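Local atomic coordinates of dihydroorotate dehydrogenase (Schistosoma mansoni, PDB entry 6UY4), a protein that probably catalyses the FMN-dependent oxidation of (S)-dihydroorotate to orotate with a quinone as electron acceptor, a step of de novo pyrimidine synthesis. Residues A[86-92]-A[351-357]; A[107-111]-A[164-168]; A[215-219]-A[254-260]; A[264-270]-A[325-331]. The contacts are given in a common frame with arbitrary orientation. Numbering follows the deposited sequence.

Contact 1: residues A[86-92]-A[351-357]. With FMN (flavin mononucleotide), chain G; QLA (2-[(4-fluorophenyl)amino]-3-hydroxynaphthalene-1,4-dione), chain B.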
# COMPACT_ATOMS: atom_id res chain seq x y z
N ILE A 86 4.99 -7.02 -9.53
CA ILE A 86 4.74 -7.28 -8.11
C ILE A 86 5.62 -6.38 -7.27
O ILE A 86 6.85 -6.37 -7.42
CB ILE A 86 4.99 -8.76 -7.78
CG1 ILE A 86 4.21 -9.66 -8.73
CG2 ILE A 86 4.60 -9.05 -6.33
CD1 ILE A 86 4.59 -11.11 -8.64
N GLY A 87 5.00 -5.63 -6.36
CA GLY A 87 5.72 -4.77 -5.44
C GLY A 87 5.13 -4.84 -4.05
O GLY A 87 4.14 -5.53 -3.81
N LEU A 88 5.78 -4.14 -3.12
CA LEU A 88 5.35 -4.10 -1.73
C LEU A 88 4.48 -2.87 -1.49
O LEU A 88 4.90 -1.74 -1.79
CB LEU A 88 6.55 -4.10 -0.79
CG LEU A 88 6.21 -4.13 0.71
CD1 LEU A 88 5.41 -5.37 1.05
CD2 LEU A 88 7.48 -4.06 1.55
N ALA A 89 3.29 -3.08 -0.95
CA ALA A 89 2.36 -2.00 -0.71
C ALA A 89 2.86 -1.09 0.41
O ALA A 89 3.82 -1.40 1.13
CB ALA A 89 0.97 -2.54 -0.37
N ALA A 90 2.19 0.05 0.56
CA ALA A 90 2.57 1.01 1.58
C ALA A 90 2.22 0.49 2.97
O ALA A 90 1.38 -0.40 3.14
CB ALA A 90 1.87 2.35 1.34
N GLY A 91 2.89 1.05 3.97
CA GLY A 91 2.65 0.72 5.36
C GLY A 91 3.68 -0.20 5.98
O GLY A 91 3.74 -0.29 7.21
N PHE A 92 4.49 -0.88 5.18
CA PHE A 92 5.53 -1.75 5.72
C PHE A 92 6.79 -0.95 6.01
O PHE A 92 7.26 -0.90 7.15
CB PHE A 92 5.82 -2.90 4.75
CG PHE A 92 6.62 -4.01 5.36
CD1 PHE A 92 8.00 -4.01 5.30
CD2 PHE A 92 5.98 -5.06 6.02
CE1 PHE A 92 8.74 -5.03 5.86
CE2 PHE A 92 6.72 -6.09 6.58
CZ PHE A 92 8.09 -6.07 6.51
N VAL A 351 0.74 -4.78 -9.33
CA VAL A 351 0.11 -5.41 -8.18
C VAL A 351 1.01 -5.24 -6.96
O VAL A 351 2.23 -5.17 -7.07
CB VAL A 351 -0.19 -6.91 -8.43
CG1 VAL A 351 -1.28 -7.07 -9.47
CG2 VAL A 351 1.07 -7.65 -8.84
N GLN A 352 0.38 -5.16 -5.79
CA GLN A 352 1.09 -4.99 -4.53
C GLN A 352 0.49 -5.93 -3.49
O GLN A 352 -0.65 -6.39 -3.61
CB GLN A 352 1.04 -3.55 -4.02
CG GLN A 352 1.73 -2.54 -4.93
CD GLN A 352 1.52 -1.11 -4.47
OE1 GLN A 352 0.83 -0.85 -3.49
NE2 GLN A 352 2.12 -0.16 -5.19
N LEU A 353 1.28 -6.21 -2.45
CA LEU A 353 0.85 -7.10 -1.38
C LEU A 353 1.45 -6.62 -0.06
O LEU A 353 2.31 -5.73 -0.03
CB LEU A 353 1.25 -8.55 -1.67
CG LEU A 353 2.72 -8.87 -1.93
CD1 LEU A 353 3.47 -9.20 -0.64
CD2 LEU A 353 2.86 -10.00 -2.94
N TYR A 354 1.00 -7.22 1.03
CA TYR A 354 1.46 -6.87 2.36
C TYR A 354 1.26 -8.04 3.31
O TYR A 354 2.23 -8.56 3.88
CB TYR A 354 0.72 -5.63 2.87
CG TYR A 354 1.30 -4.99 4.12
CD1 TYR A 354 1.76 -3.68 4.10
CD2 TYR A 354 1.37 -5.68 5.33
CE1 TYR A 354 2.28 -3.09 5.23
CE2 TYR A 354 1.90 -5.09 6.46
CZ TYR A 354 2.35 -3.80 6.40
OH TYR A 354 2.87 -3.20 7.53
N THR A 355 0.01 -8.46 3.49
CA THR A 355 -0.30 -9.48 4.48
C THR A 355 0.32 -10.82 4.12
O THR A 355 0.84 -11.53 4.99
CB THR A 355 -1.82 -9.61 4.64
OG1 THR A 355 -2.37 -8.35 5.04
CG2 THR A 355 -2.15 -10.65 5.70
N SER A 356 0.27 -11.19 2.83
CA SER A 356 0.90 -12.44 2.42
C SER A 356 2.40 -12.43 2.64
O SER A 356 3.00 -13.50 2.77
CB SER A 356 0.59 -12.72 0.95
OG SER A 356 0.99 -11.64 0.12
N PHE A 357 3.02 -11.25 2.68
CA PHE A 357 4.43 -11.18 3.05
C PHE A 357 4.64 -11.52 4.52
O PHE A 357 5.70 -12.03 4.89
CB PHE A 357 4.99 -9.79 2.73
CG PHE A 357 6.44 -9.63 3.06
CD1 PHE A 357 6.84 -9.04 4.26
CD2 PHE A 357 7.42 -10.06 2.18
CE1 PHE A 357 8.17 -8.89 4.56
CE2 PHE A 357 8.76 -9.91 2.49
CZ PHE A 357 9.14 -9.32 3.68
N1 FMN G . -1.84 1.66 3.23
C2 FMN G . -1.46 2.97 3.02
O2 FMN G . -1.80 3.55 1.99
N3 FMN G . -0.70 3.64 3.96
C4 FMN G . -0.31 3.00 5.12
O4 FMN G . 0.37 3.59 5.96
C4A FMN G . -0.69 1.68 5.34
N5 FMN G . -0.31 1.03 6.50
C5A FMN G . -0.68 -0.28 6.71
C6 FMN G . -0.29 -0.92 7.88
C7 FMN G . -0.67 -2.24 8.11
C7M FMN G . -0.25 -2.93 9.37
C8 FMN G . -1.44 -2.92 7.17
C8M FMN G . -1.84 -4.34 7.41
C9 FMN G . -1.83 -2.27 6.00
C9A FMN G . -1.45 -0.95 5.77
N10 FMN G . -1.83 -0.30 4.60
C10 FMN G . -1.46 1.01 4.39
C1' FMN G . -2.66 -1.00 3.57
C2' FMN G . -1.77 -1.75 2.59
O2' FMN G . -0.82 -0.87 2.03
C3' FMN G . -2.60 -2.36 1.46
O3' FMN G . -3.41 -1.36 0.88
C4' FMN G . -3.47 -3.51 1.94
O4' FMN G . -2.94 -4.09 3.11
C5' FMN G . -3.53 -4.56 0.84
O5' FMN G . -4.10 -5.75 1.32
P FMN G . -3.19 -7.07 1.39
O1P FMN G . -4.05 -8.22 1.87
O2P FMN G . -2.59 -7.37 0.04
O3P FMN G . -2.08 -6.84 2.39
C1 QLA B . 5.17 -7.74 10.17
O1 QLA B . 5.41 -6.71 9.56
C2 QLA B . 6.25 -8.76 10.32
O2 QLA B . 7.44 -8.41 9.84
C3 QLA B . 5.98 -10.00 10.93
O3 QLA B . 4.48 -11.27 12.29
C4 QLA B . 7.75 -11.31 9.77
C5 QLA B . 7.33 -11.10 8.46
C6 QLA B . 8.16 -11.40 7.40
C7 QLA B . 9.41 -11.88 7.67
C8 QLA B . 9.87 -12.09 8.94
C9 QLA B . 9.03 -11.80 10.00
C10 QLA B . 4.66 -10.21 11.62
C11 QLA B . 3.61 -9.19 11.47
C12 QLA B . 2.36 -9.42 12.02
C13 QLA B . 1.35 -8.49 11.88
C14 QLA B . 1.59 -7.31 11.19
C15 QLA B . 2.83 -7.07 10.64
C16 QLA B . 3.85 -8.01 10.77
F1 QLA B . 10.24 -12.17 6.62
N1 QLA B . 6.89 -11.00 10.86
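Strands 86-88 and 351-353 run parallel, their axes 4.6 Å apart and crossing at -40°. Three backbone hydrogen bonds join them: G87 N to V351 O (2.9 Å), L353 N to G87 O (3.2 Å) and A89 N to L353 O (3.0 Å). Apolar contacts line the face bearing I86, L88, V351 and L353, with I86 CG1 3.7 Å from V351 CG2 and I86 CG2 3.9 Å from L353 CD2; helix 364-376 packs against I86 and L353. Q352 points to the other face, where its amide NE2 is hydrogen-bonded to E111 and H109. Beyond the strand ends the contact turns aromatic. F92 sets its edge to the face of Y354 (centroids 5.6 Å apart, planes at 70°), and F357 turns its edge to the face of F92 in an offset edge-to-face pair (5.1 Å, 86°). Y354 OH makes a weak hydrogen bond to G91 O (3.1 Å). A side chain at G91 would run into the flavin, whose N5 lies 3.2 Å from G91 CA. FMN O2' donates to A90 O (2.5 Å), while T355 N (2.9 Å) and T355 OG1 (3.1 Å) donate to FMN O3P. F92 and F357 also border the inhibitor QLA. The pairing of first and last strands closes the TIM barrel, and the turns beyond it join the FMN site to the inhibitor pocket of a class 2 dihydroorotate dehydrogenase.

Contact 2: residues A[107-111]-A[164-168]; sequences FSHIE and GVIGV
Two neighbouring parallel strands, 109-111 and 165-168, lie 4.7 Å apart at 13°. The register pairs H109 with V165, I110 with I166 and E111 with G167 (CA-CA 4.5, 5.1 and 4.5 Å). S108, just before the strand at phi/psi -82/-24, accepts V165 N on its O (3.2 Å); its OG, chi1 p, receives H109 ND1 (3.3 Å) and is also bonded to H84. H109, chi1 p, brings its CB to 3.7 Å from V165 CB. I110 bonds through both its backbone N and O: I110 N donates to V165 O (3.1 Å) and I110 O accepts G167 N (2.9 Å). Its m,m side chain meets that of I166, also m,m, with I110 CB 3.6 Å from I166 CD1, on the face packed by helix 99-105. E111, chi1 and chi2 t, takes the opposite face with H109, beside G167, and its carboxylate bonds Q352, Y196 and N169. This is the parallel pairing of successive strands in a TIM barrel, helices outside and polar E111 inside near the FMN.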
# COMPACT_ATOMS: atom_id res chain seq x y z
N PHE A 107 10.89 -7.88 -4.53
CA PHE A 107 9.88 -6.92 -4.96
C PHE A 107 10.47 -5.97 -6.01
O PHE A 107 11.61 -5.53 -5.90
CB PHE A 107 9.36 -6.11 -3.78
CG PHE A 107 8.53 -6.91 -2.82
CD1 PHE A 107 7.26 -7.35 -3.17
CD2 PHE A 107 9.01 -7.22 -1.56
CE1 PHE A 107 6.49 -8.08 -2.29
CE2 PHE A 107 8.24 -7.95 -0.67
CZ PHE A 107 6.98 -8.38 -1.03
N SER A 108 9.67 -5.67 -7.03
CA SER A 108 10.12 -4.77 -8.08
C SER A 108 9.97 -3.30 -7.70
O SER A 108 10.68 -2.45 -8.26
CB SER A 108 9.35 -5.03 -9.37
OG SER A 108 7.97 -4.75 -9.21
N HIS A 109 9.07 -2.98 -6.77
CA HIS A 109 8.94 -1.61 -6.30
C HIS A 109 8.44 -1.61 -4.86
O HIS A 109 7.69 -2.49 -4.45
CB HIS A 109 8.00 -0.79 -7.20
CG HIS A 109 6.59 -1.28 -7.22
ND1 HIS A 109 6.17 -2.30 -8.05
CD2 HIS A 109 5.50 -0.88 -6.53
CE1 HIS A 109 4.88 -2.51 -7.86
NE2 HIS A 109 4.45 -1.66 -6.95
N ILE A 110 8.90 -0.62 -4.10
CA ILE A 110 8.50 -0.42 -2.71
C ILE A 110 7.80 0.92 -2.60
O ILE A 110 8.27 1.92 -3.16
CB ILE A 110 9.70 -0.49 -1.75
CG1 ILE A 110 10.56 -1.72 -2.04
CG2 ILE A 110 9.24 -0.48 -0.30
CD1 ILE A 110 9.83 -3.03 -1.85
N GLU A 111 6.69 0.95 -1.88
CA GLU A 111 5.91 2.17 -1.67
C GLU A 111 6.16 2.63 -0.24
O GLU A 111 5.48 2.20 0.70
CB GLU A 111 4.43 1.93 -1.95
CG GLU A 111 3.56 3.17 -1.84
CD GLU A 111 2.19 2.98 -2.48
OE1 GLU A 111 2.14 2.48 -3.62
OE2 GLU A 111 1.18 3.32 -1.83
N GLY A 164 15.35 -0.77 -9.02
CA GLY A 164 13.93 -0.88 -8.76
C GLY A 164 13.27 0.48 -8.77
O GLY A 164 13.88 1.49 -9.13
N VAL A 165 12.01 0.50 -8.35
CA VAL A 165 11.19 1.70 -8.32
C VAL A 165 10.77 1.96 -6.88
O VAL A 165 10.50 1.03 -6.12
CB VAL A 165 9.96 1.56 -9.23
CG1 VAL A 165 9.06 2.78 -9.15
CG2 VAL A 165 10.39 1.31 -10.67
N ILE A 166 10.75 3.24 -6.49
CA ILE A 166 10.34 3.63 -5.15
C ILE A 166 9.27 4.71 -5.26
O ILE A 166 9.48 5.74 -5.91
CB ILE A 166 11.53 4.15 -4.31
CG1 ILE A 166 12.52 3.01 -4.04
CG2 ILE A 166 11.03 4.75 -3.00
CD1 ILE A 166 11.94 1.87 -3.25
N GLY A 167 8.12 4.46 -4.64
CA GLY A 167 7.07 5.46 -4.55
C GLY A 167 6.90 5.94 -3.13
O GLY A 167 7.31 5.26 -2.19
N VAL A 168 6.29 7.11 -2.95
CA VAL A 168 6.06 7.69 -1.64
C VAL A 168 4.57 7.94 -1.47
O VAL A 168 3.94 8.57 -2.32
CB VAL A 168 6.86 8.99 -1.43
CG1 VAL A 168 6.56 9.58 -0.06
CG2 VAL A 168 8.34 8.73 -1.59

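Contact 3: residues A[215-219]-A[254-260]; sequences KEKLR and IVEVALD
Two neighbouring outer helices of the TIM barrel pack side by side here, 215-219 and 254-259, running in roughly the same direction with axes 9.9 Å apart and a crossing angle of -28°. V257 (chi1 t) is the centre of the contact, pointing at the first helix. Its CG1 lies 3.6 Å from R219 CA and 4.2 Å from L218 CG, its CG2 lies 3.9 Å from K215 CG, and the CA atoms of R219 and V257 are 6.0 Å apart. L218 (t,p) extends the apolar patch inward, its CD2 4.1 Å from I254 CG1. R219 (t,t,m) folds its guanidinium so that V257 CG2 lies over one face, while acidic groups approach near its plane. R219 NE pairs with E216 OE2 within its own helix at 3.5 Å, and R219 NH1 reaches D260 OD2 in a long salt bridge of 3.9 Å, making a network of three charged residues. D260, where the second segment leaves helical geometry (phi/psi -65/141), also accepts K262 N on OD2. K215, fully extended with all four chi angles t, reaches across to E256 (t,t): K215 NZ lies 3.2 Å from both E256 OE1 and E256 OE2, a salt bridge with weak hydrogen bonds.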
# COMPACT_ATOMS: atom_id res chain seq x y z
N LYS A 215 -17.32 15.39 -3.00
CA LYS A 215 -16.79 15.43 -4.35
C LYS A 215 -15.97 16.69 -4.59
O LYS A 215 -14.94 16.66 -5.27
CB LYS A 215 -17.93 15.32 -5.36
CG LYS A 215 -17.49 15.21 -6.81
CD LYS A 215 -18.70 15.09 -7.73
CE LYS A 215 -18.29 14.98 -9.19
NZ LYS A 215 -19.49 14.95 -10.07
N GLU A 216 -16.42 17.82 -4.04
CA GLU A 216 -15.74 19.08 -4.32
C GLU A 216 -14.47 19.25 -3.49
O GLU A 216 -13.52 19.89 -3.96
CB GLU A 216 -16.68 20.26 -4.08
CG GLU A 216 -17.76 20.39 -5.14
CD GLU A 216 -17.17 20.42 -6.55
OE1 GLU A 216 -16.16 21.12 -6.76
OE2 GLU A 216 -17.73 19.75 -7.44
N LYS A 217 -14.42 18.70 -2.28
CA LYS A 217 -13.17 18.72 -1.52
C LYS A 217 -12.11 17.87 -2.20
O LYS A 217 -10.92 18.20 -2.16
CB LYS A 217 -13.41 18.25 -0.09
CG LYS A 217 -13.92 19.34 0.85
CD LYS A 217 -12.92 20.47 0.98
N LEU A 218 -12.51 16.76 -2.82
CA LEU A 218 -11.56 15.95 -3.58
C LEU A 218 -11.06 16.70 -4.81
O LEU A 218 -9.86 16.69 -5.11
CB LEU A 218 -12.20 14.62 -3.98
CG LEU A 218 -11.34 13.72 -4.87
CD1 LEU A 218 -10.02 13.38 -4.19
CD2 LEU A 218 -12.10 12.45 -5.24
N ARG A 219 -11.97 17.36 -5.53
CA ARG A 219 -11.57 18.16 -6.69
C ARG A 219 -10.65 19.30 -6.27
O ARG A 219 -9.68 19.62 -6.96
CB ARG A 219 -12.80 18.69 -7.42
CG ARG A 219 -12.50 19.33 -8.76
CD ARG A 219 -13.71 20.06 -9.31
NE ARG A 219 -14.89 19.20 -9.42
CZ ARG A 219 -15.19 18.48 -10.49
NH1 ARG A 219 -14.41 18.51 -11.56
NH2 ARG A 219 -16.28 17.72 -10.49
N ILE A 254 -15.36 9.64 -7.72
CA ILE A 254 -13.90 9.66 -7.60
C ILE A 254 -13.26 9.50 -8.97
O ILE A 254 -12.31 10.22 -9.31
CB ILE A 254 -13.44 8.56 -6.63
CG1 ILE A 254 -13.96 8.84 -5.22
CG2 ILE A 254 -11.92 8.46 -6.62
CD1 ILE A 254 -13.59 7.77 -4.21
N VAL A 255 -13.77 8.58 -9.78
CA VAL A 255 -13.21 8.36 -11.12
C VAL A 255 -13.41 9.60 -11.99
O VAL A 255 -12.51 9.98 -12.75
CB VAL A 255 -13.84 7.11 -11.76
CG1 VAL A 255 -13.44 7.00 -13.22
CG2 VAL A 255 -13.44 5.86 -11.00
N GLU A 256 -14.57 10.24 -11.88
CA GLU A 256 -14.85 11.42 -12.70
C GLU A 256 -13.87 12.54 -12.40
O GLU A 256 -13.27 13.12 -13.32
CB GLU A 256 -16.28 11.89 -12.48
CG GLU A 256 -16.59 13.23 -13.11
CD GLU A 256 -18.01 13.69 -12.85
OE1 GLU A 256 -18.84 12.85 -12.44
OE2 GLU A 256 -18.29 14.89 -13.05
N VAL A 257 -13.69 12.87 -11.12
CA VAL A 257 -12.76 13.93 -10.74
C VAL A 257 -11.34 13.56 -11.13
O VAL A 257 -10.56 14.41 -11.58
CB VAL A 257 -12.88 14.23 -9.24
CG1 VAL A 257 -11.81 15.22 -8.80
CG2 VAL A 257 -14.27 14.76 -8.91
N ALA A 258 -10.98 12.28 -10.98
CA ALA A 258 -9.63 11.84 -11.31
C ALA A 258 -9.33 11.91 -12.80
O ALA A 258 -8.16 11.96 -13.18
CB ALA A 258 -9.42 10.41 -10.81
N LEU A 259 -10.36 11.92 -13.65
CA LEU A 259 -10.17 11.94 -15.09
C LEU A 259 -10.50 13.27 -15.73
O LEU A 259 -10.28 13.43 -16.94
CB LEU A 259 -11.02 10.84 -15.75
CG LEU A 259 -10.64 9.39 -15.41
CD1 LEU A 259 -11.48 8.42 -16.22
CD2 LEU A 259 -9.16 9.15 -15.64
N ASP A 260 -11.02 14.24 -14.98
CA ASP A 260 -11.32 15.54 -15.54
C ASP A 260 -10.03 16.24 -15.97
O ASP A 260 -9.01 16.15 -15.30
CB ASP A 260 -12.07 16.40 -14.53
CG ASP A 260 -12.52 17.73 -15.11
OD1 ASP A 260 -13.34 17.72 -16.05
OD2 ASP A 260 -12.06 18.78 -14.62

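Contact 4: residues A[264-270]-A[325-331]; sequences RIDGMII and AIPLIGV
Strands 267-270 and 328-331 are parallel, 4.7 Å apart at 9°, with M268 beside L328, I269 beside I329 and I270 beside G330 (CA-CA 5.0, 4.6 and 5.2 Å). Their backbone bonds alternate: M268 N to P327 O (3.2 Å), I329 N to M268 O (3.0 Å), I270 N to I329 O (2.9 Å) and V331 N to I270 O (2.7 Å). M268 and I270 thus have both N and O satisfied across the pair, whereas I269 bonds through its backbone to L240 and I242 of strand 238-242. These are consecutive strands of the TIM barrel, linked through helix 305-321, which packs on the face of M268, I270 and L328. There M268 CB is 3.7 Å and I270 CD1 3.9 Å from L328 CD2. On the inner face I269 and I329 are both m,t, and I269 CG2 lies 3.6 Å from V331 CG2, next to the FMN. G267 (phi/psi 178/169) puts its CA 3.2 Å from P327 O, where a CB would clash with that oxygen. D266 OD2 is satisfied by I238 N and a salt bridge to R229. I326 (p,t) sets CG2 over a face of the guanidinium of R264, whose side chain is extended (t,t,t), 3.7 Å from R264 NH2; R264 NH1 bonds L259 O weakly.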
# COMPACT_ATOMS: atom_id res chain seq x y z
N ARG A 264 -6.68 16.00 -13.74
CA ARG A 264 -6.38 14.66 -14.23
C ARG A 264 -5.14 14.11 -13.53
O ARG A 264 -4.06 14.70 -13.63
CB ARG A 264 -6.19 14.66 -15.74
CG ARG A 264 -5.89 13.28 -16.30
CD ARG A 264 -5.85 13.29 -17.82
NE ARG A 264 -5.62 11.96 -18.36
CZ ARG A 264 -6.59 11.07 -18.57
NH1 ARG A 264 -7.85 11.37 -18.30
NH2 ARG A 264 -6.29 9.87 -19.06
N ILE A 265 -5.29 12.98 -12.84
CA ILE A 265 -4.17 12.31 -12.20
C ILE A 265 -3.56 11.33 -13.19
O ILE A 265 -3.94 11.28 -14.36
CB ILE A 265 -4.61 11.60 -10.91
CG1 ILE A 265 -5.61 10.49 -11.23
CG2 ILE A 265 -5.20 12.60 -9.93
CD1 ILE A 265 -5.98 9.65 -10.03
N ASP A 266 -2.60 10.52 -12.71
CA ASP A 266 -1.85 9.62 -13.58
C ASP A 266 -2.16 8.15 -13.37
O ASP A 266 -1.81 7.33 -14.22
CB ASP A 266 -0.35 9.84 -13.38
CG ASP A 266 0.08 11.25 -13.74
OD1 ASP A 266 -0.15 11.67 -14.90
OD2 ASP A 266 0.64 11.95 -12.87
N GLY A 267 -2.81 7.79 -12.27
CA GLY A 267 -3.12 6.40 -12.01
C GLY A 267 -3.82 6.27 -10.67
O GLY A 267 -3.88 7.21 -9.88
N MET A 268 -4.35 5.07 -10.43
CA MET A 268 -5.08 4.79 -9.21
C MET A 268 -4.62 3.46 -8.62
O MET A 268 -4.11 2.58 -9.32
CB MET A 268 -6.59 4.75 -9.45
CG MET A 268 -7.19 6.08 -9.85
SD MET A 268 -8.98 6.01 -10.04
CE MET A 268 -9.46 5.43 -8.42
N ILE A 269 -4.80 3.33 -7.31
CA ILE A 269 -4.44 2.13 -6.56
C ILE A 269 -5.70 1.60 -5.89
O ILE A 269 -6.34 2.31 -5.11
CB ILE A 269 -3.34 2.42 -5.52
CG1 ILE A 269 -2.05 2.84 -6.22
CG2 ILE A 269 -3.11 1.21 -4.64
CD1 ILE A 269 -0.91 3.14 -5.26
N ILE A 270 -6.05 0.35 -6.21
CA ILE A 270 -7.26 -0.29 -5.70
C ILE A 270 -6.85 -1.63 -5.11
O ILE A 270 -6.43 -2.53 -5.85
CB ILE A 270 -8.33 -0.47 -6.78
CG1 ILE A 270 -8.68 0.87 -7.45
CG2 ILE A 270 -9.58 -1.11 -6.20
CD1 ILE A 270 -7.91 1.14 -8.72
N ALA A 325 -8.03 4.26 -19.20
CA ALA A 325 -7.26 5.44 -19.60
C ALA A 325 -5.99 5.60 -18.76
O ALA A 325 -4.96 6.05 -19.27
CB ALA A 325 -8.13 6.69 -19.50
N ILE A 326 -6.05 5.26 -17.47
CA ILE A 326 -4.91 5.44 -16.58
C ILE A 326 -4.48 4.10 -16.00
O ILE A 326 -5.32 3.20 -15.83
CB ILE A 326 -5.24 6.45 -15.46
CG1 ILE A 326 -6.49 6.02 -14.69
CG2 ILE A 326 -5.41 7.84 -16.04
CD1 ILE A 326 -6.84 6.93 -13.54
N PRO A 327 -3.20 3.90 -15.72
CA PRO A 327 -2.76 2.64 -15.11
C PRO A 327 -3.36 2.43 -13.73
O PRO A 327 -3.65 3.38 -13.00
CB PRO A 327 -1.23 2.79 -15.03
CG PRO A 327 -0.90 3.82 -16.07
CD PRO A 327 -2.06 4.76 -16.08
N LEU A 328 -3.55 1.16 -13.38
CA LEU A 328 -4.11 0.78 -12.10
C LEU A 328 -3.18 -0.20 -11.39
O LEU A 328 -2.49 -0.99 -12.03
CB LEU A 328 -5.50 0.15 -12.26
CG LEU A 328 -6.54 1.01 -12.98
CD1 LEU A 328 -7.85 0.25 -13.11
CD2 LEU A 328 -6.75 2.32 -12.23
N ILE A 329 -3.18 -0.14 -10.06
CA ILE A 329 -2.37 -1.02 -9.23
C ILE A 329 -3.33 -1.82 -8.36
O ILE A 329 -3.95 -1.27 -7.43
CB ILE A 329 -1.36 -0.24 -8.38
CG1 ILE A 329 -0.38 0.52 -9.28
CG2 ILE A 329 -0.61 -1.19 -7.45
CD1 ILE A 329 0.72 1.22 -8.51
N GLY A 330 -3.45 -3.11 -8.65
CA GLY A 330 -4.31 -3.98 -7.86
C GLY A 330 -3.65 -4.43 -6.58
O GLY A 330 -2.61 -5.10 -6.60
N VAL A 331 -4.24 -4.07 -5.44
CA VAL A 331 -3.70 -4.41 -4.13
C VAL A 331 -4.82 -5.02 -3.29
O VAL A 331 -5.97 -4.59 -3.37
CB VAL A 331 -3.10 -3.18 -3.42
CG1 VAL A 331 -2.18 -3.62 -2.29
CG2 VAL A 331 -2.34 -2.30 -4.40

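Contact 1 opens first along the chain and closes last, pairing 86-92 with 351-357 across 258 intervening residues; the other three fall in series within that span. Contact 2 closes a 52-residue loop, contact 3 one of 34 and contact 4 one of 54, and none cross. Contacts 1, 2 and 4 share the parallel barrel sheet: L88 N lies 2.8 Å from H109 O, linking contacts 1 and 2, and Q352 N lies 3.1 Å from G330 O, linking contacts 1 and 4. E111 OE1 meets I269 CD1 at 3.5 Å across the barrel interior. Contact 3 belongs to the helical layer, reaching contact 4 through A258 O and I265 N, 3.1 Å apart.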